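Local coordinates for enolase from the environmental genome shotgun sequencing of the Sargasso Sea (PDB 2QGY), which is of unknown function but, as a magnesium-binding member of the enolase superfamily, probably catalyses a metal-assisted reaction on a carboxylate substrate, at residues D230-N242 against H259-I271. Residues are numbered along the deposited sequence; the frame is centred on the assembly and turned at random. Where two conformers were deposited one is given.
Sequences DGENISLLTEIKN and HFRELISRNAADI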
loop_
_atom_site.group_PDB
_atom_site.type_symbol
_atom_site.label_atom_id
_atom_site.label_comp_id
_atom_site.label_asym_id
_atom_site.label_seq_id
_atom_site.Cartn_x
_atom_site.Cartn_y
_atom_site.Cartn_z
ATOM N N ASP A 230 -6.007 -11.944 9.264
ATOM C CA ASP A 230 -5.424 -10.904 8.420
ATOM C C ASP A 230 -4.379 -11.507 7.474
ATOM O O ASP A 230 -3.548 -12.299 7.892
ATOM C CB ASP A 230 -4.778 -9.802 9.273
ATOM C CG ASP A 230 -4.525 -8.540 8.472
ATOM O OD1 ASP A 230 -3.568 -8.538 7.680
ATOM O OD2 ASP A 230 -5.271 -7.548 8.654
ATOM N N GLY A 231 -4.410 -11.104 6.201
ATOM C CA GLY A 231 -3.524 -11.701 5.191
ATOM C C GLY A 231 -2.051 -11.432 5.453
ATOM O O GLY A 231 -1.191 -12.133 4.943
ATOM N N GLU A 232 -1.764 -10.401 6.231
ATOM C CA GLU A 232 -0.381 -10.100 6.589
ATOM C C GLU A 232 0.111 -10.880 7.803
ATOM O O GLU A 232 1.315 -10.924 8.062
ATOM C CB GLU A 232 -0.176 -8.608 6.817
ATOM C CG GLU A 232 -0.248 -7.810 5.528
ATOM C CD GLU A 232 0.152 -6.380 5.746
ATOM O OE1 GLU A 232 1.365 -6.091 5.775
ATOM O OE2 GLU A 232 -0.753 -5.544 5.886
ATOM N N ASN A 233 -0.819 -11.474 8.545
ATOM C CA ASN A 233 -0.441 -12.284 9.709
ATOM C C ASN A 233 -0.218 -13.716 9.243
ATOM O O ASN A 233 -1.079 -14.582 9.420
ATOM C CB ASN A 233 -1.530 -12.239 10.790
ATOM C CG ASN A 233 -1.039 -12.800 12.149
ATOM O OD1 ASN A 233 -0.080 -13.571 12.208
ATOM N ND2 ASN A 233 -1.661 -12.366 13.218
ATOM N N ILE A 234 0.923 -13.944 8.608
ATOM C CA ILE A 234 1.184 -15.222 7.966
ATOM C C ILE A 234 1.256 -16.322 9.038
ATOM O O ILE A 234 0.790 -17.458 8.810
ATOM C CB ILE A 234 2.445 -15.170 7.041
ATOM C CG1 ILE A 234 2.289 -14.026 6.012
ATOM C CG2 ILE A 234 2.658 -16.502 6.323
ATOM C CD1 ILE A 234 3.442 -13.901 5.031
ATOM N N SER A 235 1.814 -15.972 10.192
ATOM C CA SER A 235 1.889 -16.916 11.315
ATOM C C SER A 235 0.517 -17.489 11.634
ATOM O O SER A 235 0.373 -18.715 11.789
ATOM C CB SER A 235 2.489 -16.227 12.544
ATOM O OG SER A 235 3.836 -15.895 12.267
ATOM N N LEU A 236 -0.486 -16.619 11.749
ATOM C CA LEU A 236 -1.859 -17.044 12.064
ATOM C C LEU A 236 -2.503 -17.798 10.920
ATOM O O LEU A 236 -3.254 -18.753 11.140
ATOM C CB LEU A 236 -2.741 -15.854 12.433
ATOM C CG LEU A 236 -2.986 -15.590 13.909
ATOM C CD1 LEU A 236 -1.703 -15.126 14.590
ATOM C CD2 LEU A 236 -4.113 -14.565 14.078
ATOM N N LEU A 237 -2.208 -17.384 9.688
ATOM C CA LEU A 237 -2.765 -18.106 8.532
ATOM C C LEU A 237 -2.304 -19.558 8.557
ATOM O O LEU A 237 -3.095 -20.501 8.343
ATOM C CB LEU A 237 -2.326 -17.472 7.201
ATOM C CG LEU A 237 -3.073 -16.286 6.607
ATOM C CD1 LEU A 237 -2.210 -15.715 5.466
ATOM C CD2 LEU A 237 -4.432 -16.720 6.094
ATOM N N THR A 238 -1.011 -19.748 8.781
ATOM C CA THR A 238 -0.475 -21.100 8.823
ATOM C C THR A 238 -1.137 -21.865 9.968
ATOM O O THR A 238 -1.540 -23.000 9.796
ATOM C CB THR A 238 1.058 -21.132 8.914
ATOM O OG1 THR A 238 1.481 -20.638 10.200
ATOM C CG2 THR A 238 1.702 -20.301 7.759
ATOM N N GLU A 239 -1.277 -21.225 11.116
ATOM C CA GLU A 239 -1.901 -21.875 12.270
ATOM C C GLU A 239 -3.335 -22.364 11.941
ATOM O O GLU A 239 -3.698 -23.509 12.236
ATOM C CB GLU A 239 -1.894 -20.934 13.457
ATOM C CG GLU A 239 -2.782 -21.391 14.594
ATOM C CD GLU A 239 -2.601 -20.545 15.816
ATOM O OE1 GLU A 239 -1.517 -19.920 15.934
ATOM O OE2 GLU A 239 -3.528 -20.532 16.660
ATOM N N ILE A 240 -4.129 -21.505 11.315
ATOM C CA ILE A 240 -5.488 -21.875 10.881
ATOM C C ILE A 240 -5.495 -22.997 9.878
ATOM O O ILE A 240 -6.254 -23.971 10.028
ATOM C CB ILE A 240 -6.270 -20.675 10.261
ATOM C CG1 ILE A 240 -6.628 -19.645 11.340
ATOM C CG2 ILE A 240 -7.537 -21.184 9.505
ATOM C CD1 ILE A 240 -7.750 -20.043 12.291
ATOM N N LYS A 241 -4.677 -22.872 8.839
ATOM C CA LYS A 241 -4.647 -23.889 7.785
ATOM C C LYS A 241 -4.264 -25.241 8.374
ATOM O O LYS A 241 -4.786 -26.275 7.941
ATOM C CB LYS A 241 -3.671 -23.492 6.676
ATOM C CG LYS A 241 -3.410 -24.574 5.659
ATOM C CD LYS A 241 -2.668 -24.036 4.456
ATOM C CE LYS A 241 -1.843 -25.120 3.756
ATOM N NZ LYS A 241 -2.597 -26.276 3.255
ATOM N N ASN A 242 -3.389 -25.220 9.375
ATOM C CA ASN A 242 -2.863 -26.445 9.999
ATOM C C ASN A 242 -3.841 -27.088 10.980
ATOM O O ASN A 242 -3.734 -28.290 11.271
ATOM C CB ASN A 242 -1.530 -26.167 10.720
ATOM C CG ASN A 242 -0.381 -25.764 9.750
ATOM O OD1 ASN A 242 -0.455 -25.972 8.527
ATOM N ND2 ASN A 242 0.682 -25.192 10.311
ATOM N N HIS A 259 4.914 -10.630 -1.232
ATOM C CA HIS A 259 4.023 -11.176 -0.192
ATOM C C HIS A 259 3.527 -12.566 -0.623
ATOM O O HIS A 259 3.514 -13.508 0.184
ATOM C CB HIS A 259 2.849 -10.234 0.066
ATOM C CG HIS A 259 1.807 -10.808 0.984
ATOM N ND1 HIS A 259 2.018 -10.989 2.333
ATOM C CD2 HIS A 259 0.591 -11.332 0.719
ATOM C CE1 HIS A 259 0.940 -11.521 2.874
ATOM N NE2 HIS A 259 0.061 -11.755 1.913
ATOM N N PHE A 260 3.111 -12.698 -1.880
ATOM C CA PHE A 260 2.595 -14.009 -2.333
ATOM C C PHE A 260 3.665 -15.089 -2.376
ATOM O O PHE A 260 3.372 -16.254 -2.045
ATOM C CB PHE A 260 1.797 -13.901 -3.641
ATOM C CG PHE A 260 0.487 -13.131 -3.480
ATOM C CD1 PHE A 260 -0.669 -13.777 -3.057
ATOM C CD2 PHE A 260 0.465 -11.743 -3.626
ATOM C CE1 PHE A 260 -1.864 -13.074 -2.848
ATOM C CE2 PHE A 260 -0.719 -11.024 -3.424
ATOM C CZ PHE A 260 -1.878 -11.685 -3.025
ATOM N N ARG A 261 4.899 -14.707 -2.699
ATOM C CA ARG A 261 6.011 -15.654 -2.614
ATOM C C ARG A 261 6.226 -16.110 -1.176
ATOM O O ARG A 261 6.502 -17.266 -0.958
ATOM C CB ARG A 261 7.303 -15.078 -3.208
ATOM C CG ARG A 261 7.268 -15.170 -4.705
ATOM C CD ARG A 261 8.292 -14.286 -5.379
ATOM N NE ARG A 261 8.192 -14.454 -6.821
ATOM C CZ ARG A 261 8.725 -13.613 -7.705
ATOM N NH1 ARG A 261 9.402 -12.551 -7.289
ATOM N NH2 ARG A 261 8.601 -13.846 -9.000
ATOM N N GLU A 262 6.127 -15.192 -0.217
ATOM C CA GLU A 262 6.217 -15.572 1.202
ATOM C C GLU A 262 5.089 -16.536 1.574
ATOM O O GLU A 262 5.343 -17.506 2.292
ATOM C CB GLU A 262 6.186 -14.342 2.107
ATOM C CG GLU A 262 6.245 -14.637 3.647
ATOM C CD GLU A 262 7.587 -15.172 4.125
ATOM O OE1 GLU A 262 8.571 -15.047 3.381
ATOM O OE2 GLU A 262 7.650 -15.718 5.259
ATOM N N LEU A 263 3.853 -16.277 1.133
ATOM C CA LEU A 263 2.737 -17.202 1.451
ATOM C C LEU A 263 3.037 -18.584 0.880
ATOM O O LEU A 263 2.808 -19.589 1.535
ATOM C CB LEU A 263 1.386 -16.718 0.891
ATOM C CG LEU A 263 0.798 -15.413 1.444
ATOM C CD1 LEU A 263 -0.374 -15.077 0.533
ATOM C CD2 LEU A 263 0.285 -15.632 2.881
ATOM N N ILE A 264 3.574 -18.630 -0.337
ATOM C CA ILE A 264 3.940 -19.936 -0.919
ATOM C C ILE A 264 4.998 -20.656 -0.067
ATOM O O ILE A 264 4.868 -21.865 0.203
ATOM C CB ILE A 264 4.423 -19.800 -2.380
ATOM C CG1 ILE A 264 3.287 -19.388 -3.311
ATOM C CG2 ILE A 264 4.961 -21.147 -2.933
ATOM C CD1 ILE A 264 3.797 -18.964 -4.733
ATOM N N SER A 265 6.021 -19.899 0.341
ATOM C CA SER A 265 7.177 -20.398 1.120
ATOM C C SER A 265 6.731 -21.013 2.412
ATOM O O SER A 265 7.303 -21.999 2.885
ATOM C CB SER A 265 8.113 -19.241 1.499
ATOM O OG SER A 265 8.850 -18.792 0.391
ATOM N N ARG A 266 5.717 -20.384 2.998
ATOM C CA ARG A 266 5.239 -20.731 4.315
ATOM C C ARG A 266 4.072 -21.732 4.317
ATOM O O ARG A 266 3.525 -22.029 5.382
ATOM C CB ARG A 266 4.810 -19.448 5.042
ATOM C CG ARG A 266 5.964 -18.433 5.319
ATOM C CD ARG A 266 6.693 -18.711 6.639
ATOM N NE ARG A 266 5.834 -18.419 7.776
ATOM C CZ ARG A 266 5.587 -17.184 8.251
ATOM N NH1 ARG A 266 4.781 -17.039 9.289
ATOM N NH2 ARG A 266 6.149 -16.096 7.714
ATOM N N ASN A 267 3.684 -22.211 3.146
ATOM C CA ASN A 267 2.493 -23.064 2.986
ATOM C C ASN A 267 1.308 -22.469 3.736
ATOM O O ASN A 267 0.647 -23.149 4.532
ATOM C CB ASN A 267 2.770 -24.517 3.469
ATOM C CG ASN A 267 3.870 -25.195 2.664
ATOM O OD1 ASN A 267 4.770 -25.843 3.221
ATOM N ND2 ASN A 267 3.833 -25.004 1.349
ATOM N N ALA A 268 1.032 -21.186 3.482
ATOM C CA ALA A 268 0.101 -20.469 4.335
ATOM C C ALA A 268 -1.350 -20.459 3.838
ATOM O O ALA A 268 -2.254 -20.010 4.551
ATOM C CB ALA A 268 0.604 -19.029 4.589
ATOM N N ALA A 269 -1.582 -20.982 2.651
ATOM C CA ALA A 269 -2.911 -20.952 2.054
ATOM C C ALA A 269 -3.052 -21.979 0.958
ATOM O O ALA A 269 -2.072 -22.479 0.421
ATOM C CB ALA A 269 -3.242 -19.546 1.517
ATOM N N ASP A 270 -4.299 -22.280 0.629
ATOM C CA ASP A 270 -4.625 -23.258 -0.402
ATOM C C ASP A 270 -4.976 -22.567 -1.729
ATOM O O ASP A 270 -4.796 -23.141 -2.813
ATOM C CB ASP A 270 -5.816 -24.081 0.100
ATOM C CG ASP A 270 -5.479 -24.838 1.390
ATOM O OD1 ASP A 270 -4.642 -25.741 1.272
ATOM O OD2 ASP A 270 -5.979 -24.531 2.503
ATOM N N ILE A 271 -5.493 -21.342 -1.624
ATOM C CA ILE A 271 -5.972 -20.580 -2.793
ATOM C C ILE A 271 -5.616 -19.118 -2.545
ATOM O O ILE A 271 -5.764 -18.627 -1.443
ATOM C CB ILE A 271 -7.532 -20.688 -2.926
ATOM C CG1 ILE A 271 -7.984 -22.154 -3.104
ATOM C CG2 ILE A 271 -8.067 -19.785 -4.092
ATOM C CD1 ILE A 271 -9.504 -22.382 -2.868
HETATM O O HOH W 1 -2.512 -12.497 1.969
HETATM O O HOH W 2 3.907 -19.693 10.221
HETATM O O HOH W 3 1.016 -25.447 6.215
#
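The R266 guanidinium lies flat against I234. CG2 of I234 sits over the centre of one guanidinium face, 3.6 Å from R266 CZ. The contact joins two neighbouring outer helices of the C-terminal TIM barrel, 234-243 and 257-265, with strand 248-250 between them in the chain. The axes of the segments 234-242 and 259-265 come within 11.0 Å at an angle of 38°. The R266 chain folds back twice, at chi2 and chi3, and its guanidinium covers I234. In the guanidinium plane, NH2 of R266 donates to the anti lone pair of E262 OE2 at 2.9 Å, a salt bridge to a residue one turn earlier. NH1 gives a hydrogen bond to water 2, which donates to OG1 of T238. NH1 also forms a salt bridge with E262 of the second subunit, so this face of the contact belongs to the dimer interface. S235 OG is hydrogen-bonded to that same E262, and E262 in turn bonds S235 OG of the second subunit.

Deeper in, I234 CG1 and L237 CD1 both pack on L263 CD2, with L237 CD1 3.6 Å from it. A Schellman motif at N267 follows helix 257-265, and the chain then runs past T238 and K241. There A268 CB touches I234 CG2 and T238 CG2, the second at 3.6 Å. A268 O is buried here without a polar partner. G231 lies about 11 Å from the bound magnesium ion, and water 1 links its O to H259 NE2. At the far end, K241 stretches along 267-269 and bends at chi4 (59°) to reach D270. OD2 of D270 accepts from the backbone of V248. The K241 NZ to D270 OD1 salt bridge is 2.9 Å long and meets the carboxylate on its syn side, 30° out of plane.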